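Local atomic coordinates of delta toxin (Clostridium perfringens, PDB entry 2YGT), a protein that is a beta-pore-forming haemolytic toxin that probably perforates host-cell membranes by assembling into a beta-barrel. Residues 152-157 with 227-232; 201-206 with 257-262; 251-256 with 265-270. One frame throughout, in Å; residues are numbered along the deposited sequence.

Contact 1: 152-157 with 227-232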
loop_
_atom_site.group_PDB
_atom_site.type_symbol
_atom_site.label_atom_id
_atom_site.label_comp_id
_atom_site.label_asym_id
_atom_site.label_seq_id
_atom_site.Cartn_x
_atom_site.Cartn_y
_atom_site.Cartn_z
ATOM N N ILE A 152 -4.373 5.051 -9.387
ATOM C CA ILE A 152 -3.580 4.631 -8.242
ATOM C C ILE A 152 -2.151 4.359 -8.705
ATOM O O ILE A 152 -1.941 3.741 -9.750
ATOM C CB ILE A 152 -4.172 3.364 -7.594
ATOM C CG1 ILE A 152 -5.435 3.710 -6.804
ATOM C CG2 ILE A 152 -3.165 2.704 -6.686
ATOM C CD1 ILE A 152 -5.234 4.807 -5.782
ATOM N N SER A 153 -1.170 4.824 -7.938
ATOM C CA SER A 153 0.223 4.721 -8.369
ATOM C C SER A 153 1.231 4.733 -7.218
ATOM O O SER A 153 1.144 5.556 -6.309
ATOM C CB SER A 153 0.541 5.850 -9.353
ATOM O OG SER A 153 1.852 5.728 -9.865
ATOM N N TYR A 154 2.192 3.816 -7.270
ATOM C CA TYR A 154 3.293 3.799 -6.313
ATOM C C TYR A 154 4.466 2.997 -6.868
ATOM O O TYR A 154 4.344 2.346 -7.907
ATOM C CB TYR A 154 2.841 3.234 -4.961
ATOM C CG TYR A 154 2.524 1.754 -4.969
ATOM C CD1 TYR A 154 1.250 1.296 -5.286
ATOM C CD2 TYR A 154 3.499 0.813 -4.657
ATOM C CE1 TYR A 154 0.956 -0.058 -5.295
ATOM C CE2 TYR A 154 3.213 -0.543 -4.663
ATOM C CZ TYR A 154 1.941 -0.973 -4.981
ATOM O OH TYR A 154 1.655 -2.320 -4.988
ATOM N N VAL A 155 5.602 3.053 -6.177
ATOM C CA VAL A 155 6.794 2.326 -6.597
ATOM C C VAL A 155 7.219 1.298 -5.554
ATOM O O VAL A 155 6.984 1.475 -4.355
ATOM C CB VAL A 155 7.972 3.284 -6.881
ATOM C CG1 VAL A 155 7.604 4.251 -7.985
ATOM C CG2 VAL A 155 8.369 4.039 -5.617
ATOM N N GLN A 156 7.847 0.223 -6.019
ATOM C CA GLN A 156 8.261 -0.860 -5.137
ATOM C C GLN A 156 9.510 -1.586 -5.653
ATOM O O GLN A 156 9.495 -2.811 -5.806
ATOM C CB GLN A 156 7.119 -1.860 -4.982
ATOM C CG GLN A 156 6.582 -2.370 -6.308
ATOM C CD GLN A 156 5.708 -3.587 -6.148
ATOM O OE1 GLN A 156 5.291 -3.919 -5.043
ATOM N NE2 GLN A 156 5.427 -4.265 -7.255
ATOM N N PRO A 157 10.599 -0.840 -5.914
ATOM C CA PRO A 157 11.833 -1.454 -6.419
ATOM C C PRO A 157 12.281 -2.635 -5.561
ATOM O O PRO A 157 12.417 -2.494 -4.346
ATOM C CB PRO A 157 12.855 -0.306 -6.333
ATOM C CG PRO A 157 12.212 0.722 -5.436
ATOM C CD PRO A 157 10.760 0.615 -5.767
ATOM N N PRO A 227 2.897 3.210 -0.078
ATOM C CA PRO A 227 1.849 2.498 -0.815
ATOM C C PRO A 227 0.714 3.410 -1.276
ATOM O O PRO A 227 0.439 4.445 -0.670
ATOM C CB PRO A 227 1.318 1.498 0.212
ATOM C CG PRO A 227 1.612 2.112 1.532
ATOM C CD PRO A 227 2.844 2.951 1.372
ATOM N N ASN A 228 0.072 3.014 -2.367
ATOM C CA ASN A 228 -1.166 3.631 -2.808
ATOM C C ASN A 228 -2.095 2.516 -3.245
ATOM O O ASN A 228 -1.903 1.925 -4.305
ATOM C CB ASN A 228 -0.911 4.610 -3.956
ATOM C CG ASN A 228 -2.128 5.470 -4.286
ATOM O OD1 ASN A 228 -2.161 6.137 -5.320
ATOM N ND2 ASN A 228 -3.128 5.460 -3.408
ATOM N N PHE A 229 -3.078 2.203 -2.409
ATOM C CA PHE A 229 -4.017 1.130 -2.714
ATOM C C PHE A 229 -5.435 1.688 -2.819
ATOM O O PHE A 229 -5.691 2.830 -2.431
ATOM C CB PHE A 229 -3.947 0.029 -1.654
ATOM C CG PHE A 229 -2.568 -0.556 -1.470
ATOM C CD1 PHE A 229 -1.730 -0.752 -2.557
ATOM C CD2 PHE A 229 -2.120 -0.934 -0.213
ATOM C CE1 PHE A 229 -0.467 -1.295 -2.391
ATOM C CE2 PHE A 229 -0.857 -1.483 -0.043
ATOM C CZ PHE A 229 -0.031 -1.664 -1.128
ATOM N N GLY A 230 -6.361 0.890 -3.342
ATOM C CA GLY A 230 -7.719 1.369 -3.531
ATOM C C GLY A 230 -8.835 0.364 -3.318
ATOM O O GLY A 230 -8.704 -0.813 -3.651
ATOM N N VAL A 231 -9.946 0.839 -2.763
ATOM C CA VAL A 231 -11.132 0.007 -2.597
ATOM C C VAL A 231 -12.388 0.727 -3.074
ATOM O O VAL A 231 -12.408 1.950 -3.211
ATOM C CB VAL A 231 -11.357 -0.402 -1.125
ATOM C CG1 VAL A 231 -10.124 -1.096 -0.549
ATOM C CG2 VAL A 231 -11.751 0.812 -0.297
ATOM N N VAL A 232 -13.435 -0.047 -3.324
ATOM C CA VAL A 232 -14.733 0.508 -3.657
ATOM C C VAL A 232 -15.754 -0.047 -2.679
ATOM O O VAL A 232 -15.871 -1.262 -2.521
ATOM C CB VAL A 232 -15.171 0.142 -5.094
ATOM C CG1 VAL A 232 -16.495 0.812 -5.425
ATOM C CG2 VAL A 232 -14.107 0.538 -6.103
#

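Contact 2: 201-206 with 257-262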
loop_
_atom_site.group_PDB
_atom_site.type_symbol
_atom_site.label_atom_id
_atom_site.label_comp_id
_atom_site.label_asym_id
_atom_site.label_seq_id
_atom_site.Cartn_x
_atom_site.Cartn_y
_atom_site.Cartn_z
ATOM N N SER A 201 30.833 -6.570 -0.390
ATOM C CA SER A 201 32.009 -7.278 -0.871
ATOM C C SER A 201 32.324 -8.459 0.031
ATOM O O SER A 201 31.836 -8.541 1.159
ATOM C CB SER A 201 33.216 -6.341 -0.950
ATOM O OG SER A 201 33.803 -6.153 0.326
ATOM N N ARG A 202 33.150 -9.369 -0.471
ATOM C CA ARG A 202 33.478 -10.593 0.248
ATOM C C ARG A 202 34.770 -10.471 1.050
ATOM O O ARG A 202 35.024 -11.273 1.947
ATOM C CB ARG A 202 33.593 -11.756 -0.738
ATOM C CG ARG A 202 32.377 -11.913 -1.636
ATOM C CD ARG A 202 32.700 -12.739 -2.871
ATOM N NE ARG A 202 31.495 -13.132 -3.595
ATOM C CZ ARG A 202 31.494 -13.901 -4.679
ATOM N NH1 ARG A 202 32.639 -14.359 -5.167
ATOM N NH2 ARG A 202 30.351 -14.215 -5.275
ATOM N N TYR A 203 35.581 -9.466 0.732
ATOM C CA TYR A 203 36.909 -9.362 1.326
ATOM C C TYR A 203 37.298 -7.953 1.777
ATOM O O TYR A 203 38.444 -7.721 2.156
ATOM C CB TYR A 203 37.956 -9.910 0.351
ATOM C CG TYR A 203 37.753 -11.369 0.020
ATOM C CD1 TYR A 203 38.130 -12.359 0.918
ATOM C CD2 TYR A 203 37.167 -11.756 -1.178
ATOM C CE1 TYR A 203 37.939 -13.696 0.630
ATOM C CE2 TYR A 203 36.972 -13.093 -1.477
ATOM C CZ TYR A 203 37.360 -14.058 -0.569
ATOM O OH TYR A 203 37.169 -15.390 -0.857
ATOM N N SER A 204 36.354 -7.020 1.745
ATOM C CA SER A 204 36.664 -5.629 2.081
ATOM C C SER A 204 35.684 -5.025 3.084
ATOM O O SER A 204 34.669 -5.633 3.425
ATOM C CB SER A 204 36.695 -4.770 0.811
ATOM O OG SER A 204 37.523 -5.348 -0.184
ATOM N N GLY A 205 36.002 -3.821 3.549
ATOM C CA GLY A 205 35.112 -3.065 4.411
ATOM C C GLY A 205 35.149 -3.458 5.874
ATOM O O GLY A 205 35.786 -4.442 6.255
ATOM N N THR A 206 34.461 -2.673 6.697
ATOM C CA THR A 206 34.310 -2.979 8.113
ATOM C C THR A 206 32.911 -3.531 8.387
ATOM O O THR A 206 32.086 -3.643 7.476
ATOM C CB THR A 206 34.553 -1.733 8.989
ATOM O OG1 THR A 206 33.489 -0.793 8.794
ATOM C CG2 THR A 206 35.883 -1.078 8.630
ATOM N N ILE A 257 26.376 -9.818 8.830
ATOM C CA ILE A 257 27.618 -10.239 8.191
ATOM C C ILE A 257 28.668 -10.529 9.261
ATOM O O ILE A 257 28.846 -9.750 10.198
ATOM C CB ILE A 257 28.156 -9.204 7.174
ATOM C CG1 ILE A 257 28.357 -7.840 7.840
ATOM C CG2 ILE A 257 27.220 -9.100 5.980
ATOM C CD1 ILE A 257 29.046 -6.828 6.950
ATOM N N ALA A 258 29.341 -11.665 9.127
ATOM C CA ALA A 258 30.354 -12.077 10.090
ATOM C C ALA A 258 31.620 -12.500 9.361
ATOM O O ALA A 258 31.565 -13.256 8.392
ATOM C CB ALA A 258 29.833 -13.213 10.956
ATOM N N TRP A 259 32.758 -12.006 9.832
ATOM C CA TRP A 259 34.032 -12.276 9.182
ATOM C C TRP A 259 34.734 -13.498 9.767
ATOM O O TRP A 259 35.028 -13.547 10.958
ATOM C CB TRP A 259 34.952 -11.057 9.280
ATOM C CG TRP A 259 36.286 -11.272 8.635
ATOM C CD1 TRP A 259 37.411 -11.767 9.225
ATOM C CD2 TRP A 259 36.637 -11.002 7.269
ATOM N NE1 TRP A 259 38.439 -11.820 8.316
ATOM C CE2 TRP A 259 37.990 -11.355 7.108
ATOM C CE3 TRP A 259 35.936 -10.490 6.171
ATOM C CZ2 TRP A 259 38.660 -11.217 5.892
ATOM C CZ3 TRP A 259 36.604 -10.354 4.961
ATOM C CH2 TRP A 259 37.953 -10.717 4.833
ATOM N N ASP A 260 34.992 -14.483 8.916
ATOM C CA ASP A 260 35.829 -15.618 9.278
ATOM C C ASP A 260 37.199 -15.376 8.661
ATOM O O ASP A 260 38.099 -14.852 9.314
ATOM C CB ASP A 260 35.223 -16.923 8.761
ATOM C CG ASP A 260 35.875 -18.151 9.369
ATOM O OD1 ASP A 260 36.761 -17.988 10.235
ATOM O OD2 ASP A 260 35.499 -19.277 8.981
ATOM N N THR A 261 37.349 -15.761 7.399
ATOM C CA THR A 261 38.477 -15.314 6.586
ATOM C C THR A 261 37.899 -14.650 5.340
ATOM O O THR A 261 38.579 -14.441 4.335
ATOM C CB THR A 261 39.418 -16.473 6.212
ATOM O OG1 THR A 261 38.671 -17.510 5.565
ATOM C CG2 THR A 261 40.074 -17.035 7.463
ATOM N N GLU A 262 36.615 -14.330 5.437
ATOM C CA GLU A 262 35.875 -13.620 4.408
ATOM C C GLU A 262 34.547 -13.255 5.046
ATOM O O GLU A 262 34.215 -13.764 6.118
ATOM C CB GLU A 262 35.634 -14.507 3.186
ATOM C CG GLU A 262 34.695 -15.675 3.450
ATOM C CD GLU A 262 35.385 -16.824 4.159
ATOM O OE1 GLU A 262 36.314 -17.413 3.567
ATOM O OE2 GLU A 262 34.996 -17.140 5.303
HETATM O O HOH W 1 37.591 -17.277 1.109
#

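Contact 3: 251-256 with 265-270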
loop_
_atom_site.group_PDB
_atom_site.type_symbol
_atom_site.label_atom_id
_atom_site.label_comp_id
_atom_site.label_asym_id
_atom_site.label_seq_id
_atom_site.Cartn_x
_atom_site.Cartn_y
_atom_site.Cartn_z
ATOM N N GLU A 251 7.446 -5.767 9.065
ATOM C CA GLU A 251 8.305 -6.785 9.650
ATOM C C GLU A 251 9.764 -6.426 9.414
ATOM O O GLU A 251 10.166 -6.147 8.286
ATOM C CB GLU A 251 8.003 -8.172 9.084
ATOM C CG GLU A 251 8.860 -9.263 9.720
ATOM C CD GLU A 251 8.595 -10.638 9.145
ATOM O OE1 GLU A 251 7.559 -10.816 8.468
ATOM O OE2 GLU A 251 9.423 -11.544 9.378
ATOM N N ILE A 252 10.547 -6.429 10.486
ATOM C CA ILE A 252 11.969 -6.140 10.397
ATOM C C ILE A 252 12.773 -7.425 10.528
ATOM O O ILE A 252 12.479 -8.264 11.379
ATOM C CB ILE A 252 12.413 -5.177 11.512
ATOM C CG1 ILE A 252 11.731 -3.819 11.354
ATOM C CG2 ILE A 252 13.930 -5.013 11.511
ATOM C CD1 ILE A 252 12.500 -2.855 10.487
ATOM N N ASN A 253 13.782 -7.580 9.677
ATOM C CA ASN A 253 14.727 -8.683 9.801
ATOM C C ASN A 253 16.135 -8.161 10.068
ATOM O O ASN A 253 16.426 -6.990 9.824
ATOM C CB ASN A 253 14.712 -9.560 8.549
ATOM C CG ASN A 253 13.509 -10.480 8.498
ATOM O OD1 ASN A 253 13.377 -11.300 7.591
ATOM N ND2 ASN A 253 12.626 -10.351 9.480
ATOM N N SER A 254 17.001 -9.027 10.578
ATOM C CA SER A 254 18.380 -8.650 10.855
ATOM C C SER A 254 19.321 -9.400 9.924
ATOM O O SER A 254 19.489 -10.614 10.046
ATOM C CB SER A 254 18.741 -8.945 12.314
ATOM O OG SER A 254 17.976 -8.148 13.206
ATOM N N TYR A 255 19.917 -8.673 8.986
ATOM C CA TYR A 255 20.910 -9.245 8.088
ATOM C C TYR A 255 22.297 -9.106 8.709
ATOM O O TYR A 255 22.825 -8.001 8.833
ATOM C CB TYR A 255 20.856 -8.559 6.720
ATOM C CG TYR A 255 21.886 -9.070 5.734
ATOM C CD1 TYR A 255 21.708 -10.282 5.078
ATOM C CD2 TYR A 255 23.038 -8.339 5.462
ATOM C CE1 TYR A 255 22.652 -10.754 4.182
ATOM C CE2 TYR A 255 23.983 -8.799 4.566
ATOM C CZ TYR A 255 23.786 -10.005 3.930
ATOM O OH TYR A 255 24.725 -10.462 3.038
ATOM N N HIS A 256 22.869 -10.234 9.117
ATOM C CA HIS A 256 24.179 -10.253 9.758
ATOM C C HIS A 256 25.283 -10.571 8.761
ATOM O O HIS A 256 25.146 -11.481 7.944
ATOM C CB HIS A 256 24.215 -11.315 10.861
ATOM C CG HIS A 256 23.373 -10.987 12.056
ATOM N ND1 HIS A 256 23.886 -10.923 13.332
ATOM C CD2 HIS A 256 22.052 -10.710 12.166
ATOM C CE1 HIS A 256 22.919 -10.618 14.179
ATOM N NE2 HIS A 256 21.796 -10.483 13.497
ATOM N N GLY A 265 27.294 -13.977 5.069
ATOM C CA GLY A 265 26.042 -13.294 5.336
ATOM C C GLY A 265 24.930 -14.214 5.798
ATOM O O GLY A 265 24.854 -15.369 5.380
ATOM N N ARG A 266 24.068 -13.703 6.670
ATOM C CA ARG A 266 22.903 -14.458 7.115
ATOM C C ARG A 266 21.764 -13.556 7.580
ATOM O O ARG A 266 21.981 -12.586 8.305
ATOM C CB ARG A 266 23.275 -15.440 8.224
ATOM C CG ARG A 266 22.081 -16.197 8.764
ATOM C CD ARG A 266 22.492 -17.499 9.408
ATOM N NE ARG A 266 21.391 -18.454 9.411
ATOM C CZ ARG A 266 21.526 -19.742 9.698
ATOM N NH1 ARG A 266 22.720 -20.231 10.007
ATOM N NH2 ARG A 266 20.470 -20.542 9.672
ATOM N N ASN A 267 20.550 -13.888 7.158
ATOM C CA ASN A 267 19.369 -13.116 7.522
ATOM C C ASN A 267 18.536 -13.805 8.601
ATOM O O ASN A 267 18.154 -14.965 8.452
ATOM C CB ASN A 267 18.510 -12.856 6.285
ATOM C CG ASN A 267 17.335 -11.954 6.575
ATOM O OD1 ASN A 267 17.506 -10.779 6.896
ATOM N ND2 ASN A 267 16.128 -12.496 6.457
ATOM N N TYR A 268 18.261 -13.087 9.686
ATOM C CA TYR A 268 17.462 -13.624 10.783
ATOM C C TYR A 268 16.169 -12.834 10.925
ATOM O O TYR A 268 16.105 -11.668 10.536
ATOM C CB TYR A 268 18.230 -13.542 12.104
ATOM C CG TYR A 268 19.533 -14.305 12.132
ATOM C CD1 TYR A 268 20.707 -13.727 11.674
ATOM C CD2 TYR A 268 19.592 -15.600 12.636
ATOM C CE1 TYR A 268 21.898 -14.413 11.704
ATOM C CE2 TYR A 268 20.781 -16.297 12.669
ATOM C CZ TYR A 268 21.933 -15.697 12.202
ATOM O OH TYR A 268 23.126 -16.379 12.229
ATOM N N PRO A 269 15.131 -13.467 11.490
ATOM C CA PRO A 269 13.910 -12.735 11.839
ATOM C C PRO A 269 14.232 -11.749 12.951
ATOM O O PRO A 269 15.308 -11.845 13.542
ATOM C CB PRO A 269 12.980 -13.832 12.371
ATOM C CG PRO A 269 13.548 -15.117 11.857
ATOM C CD PRO A 269 15.024 -14.903 11.789
ATOM N N ASP A 270 13.330 -10.817 13.232
ATOM C CA ASP A 270 13.558 -9.865 14.311
ATOM C C ASP A 270 12.268 -9.438 15.009
ATOM O O ASP A 270 11.966 -9.902 16.108
ATOM C CB ASP A 270 14.316 -8.637 13.803
ATOM C CG ASP A 270 14.843 -7.776 14.933
ATOM O OD1 ASP A 270 15.572 -8.304 15.798
ATOM O OD2 ASP A 270 14.532 -6.568 14.957
HETATM O O HOH W 2 10.322 -11.157 12.222
HETATM O O HOH W 3 17.284 -9.999 15.030
#

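Contact 1: 152-157 with 227-232
Tyr154 with Phe229, and Ile152 against the Asn228 amide, make up the tight part of the contact. The two rings form an offset edge-to-face pair, the edge of Phe229 turned to the face of Tyr154 with planes 86° apart, and Phe229 CE1 lies 3.5 Å from Tyr154 CE1. Chi1 of Tyr154 (69°) places its CG 3.8 Å from Asn228 N. Pro227 CB covers one face of the Phe229 ring toward its rim, Trp173 stacks on the same ring, and Tyr154 OH is hydrogen-bonded to Thr161. Ile152 CD1 packs 3.2 Å from Asn228 ND2, which in turn reaches Leu67 O and Ser66 OG on strand 61-72.

The solvent side is exposed Ser153, whose side chain points away. Its backbone N makes the one hydrogen bond across the segments, donating nearly straight (171°) to Asn228 OD1 at 3.1 Å, from above the carbonyl plane.

No backbone-to-backbone hydrogen bond joins the two strands, whose axes come no closer than 6.0 Å, so two sheets pack here instead of merging. A three-stranded sheet with 148-155 at its edge, folded against the core sheet, is consistent with the prestem of monomeric leukocidin/hemolysin toxins.

Contact 2: 201-206 with 257-262
Tyr203 and Glu262 lie side by side, pointing the same way, and the ring touches the aliphatic root of the acid: Tyr203 CE1 is 3.5 Å from Glu262 CB. Chi1 of Tyr203 (-61°) sets CG beside its backbone N, from where the ring runs alongside Glu262. The carbonyl oxygen of Thr261 lies at the edge of the ring, near its plane, 3.8 Å from Tyr203 CE1.

Glu262 has CG between backbone N and carbonyl carbon (chi1 67°) and bends again at chi2, and its carboxylate is led away from the 201-206 loop. The acid is tied back to the loop by water: one molecule in the plane of the Tyr203 ring is hydrogen-bonded to Tyr203 OH and donates to Glu262 OE1, 2.8 Å away. The phenol also bonds Tyr193 OH. Within the turn, Thr261 N makes a weak bond to Glu262 OE2.

Trp259 makes the second part of the contact. Its six-membered ring brings CZ3 to 3.5 Å from Arg202 O, while Tyr203 CA meets the indole edge in plane, 3.8 Å from CZ3. One indole face is covered by its own turn, with Glu262 N 3.6 Å above the ring centre. Since no direct hydrogen bond crosses, van der Waals contact and one water join the two segments. Ile257 adds only a distant touch.

This surface contact lies at the far end of the molecule, where strand 241-259 turns into strand 263-282. The 201-206 loop, between strand 170-177 and helix 219-222, lies against that turn through Trp263, whose ring meets Trp259 edge-to-face and whose NE1 bonds Ser204 O, while Trp259 pairs through its backbone with Tyr83, just before strand 84-99.

Contact 3: 251-256 with 265-270
Strands 251-256 and 265-270 run antiparallel, their axes 4.4 Å apart at closest and 147° apart in direction, as the two arms of a beta hairpin. Ser254 with Tyr268 and His256 with Arg266 are hydrogen-bonded pairs, each closed by two backbone bonds; Tyr255 with Asn267 between them is a non-hydrogen-bonded pair, in which the CA atoms come to 4.2 Å.

On the face bearing Ser254, His256, Arg266 and Tyr268, the edge of Tyr268 meets the face of His256. The ring planes are 74° apart, and Tyr268 CD1 comes within 3.3 Å of His256 CD2. Ser254 O lies in the planes of both rings, at their edges, while it accepts the backbone bond from Tyr268 N.

The opposite face carries Tyr255 and Asn267. Asn267 ND2 donates to Asn253 OD1 at 3.2 Å, the side chains crossing at about a right angle, with amide planes 44° apart. The other atom of the Asn253 amide is held too: ND2 donates to Ile252 O of its own strand, from above the carbonyl plane. Asn267 OD1 accepts from Trp89 NE1 of strand 84-99, and Tyr255 OH reaches Asn195 O, so this face is bound to the neighbouring sheet strand and a loop.

Toward residue 270, the Asp270 carboxylate forms a salt bridge with Arg88 through OD2. Its other oxygen, OD1, takes a short, and so less certain, bond from a water that also donates to Pro269 O and accepts from Ser254 OG, 2.7 Å away.

From the N terminus the chain first passes 152-157, the last residues of strand 148-155 and the start of the loop after it, and then the long loop holding 201-206. Contact 1 closes when strand 224-235 returns to 152-157, enclosing 201-206, so it crosses contact 2, which closes only at 257-262. Contact 3 opens at 251-256, before contact 2 has closed, and ends at 265-270, so these two cross as well; contacts 1 and 3 follow in series. Contact 1 joins two sheets near the middle of the molecule. Contacts 2 and 3 share strand 241-259, their centres about 17 Å apart: contact 3 builds the hairpin, contact 2 binds a loop to its turn.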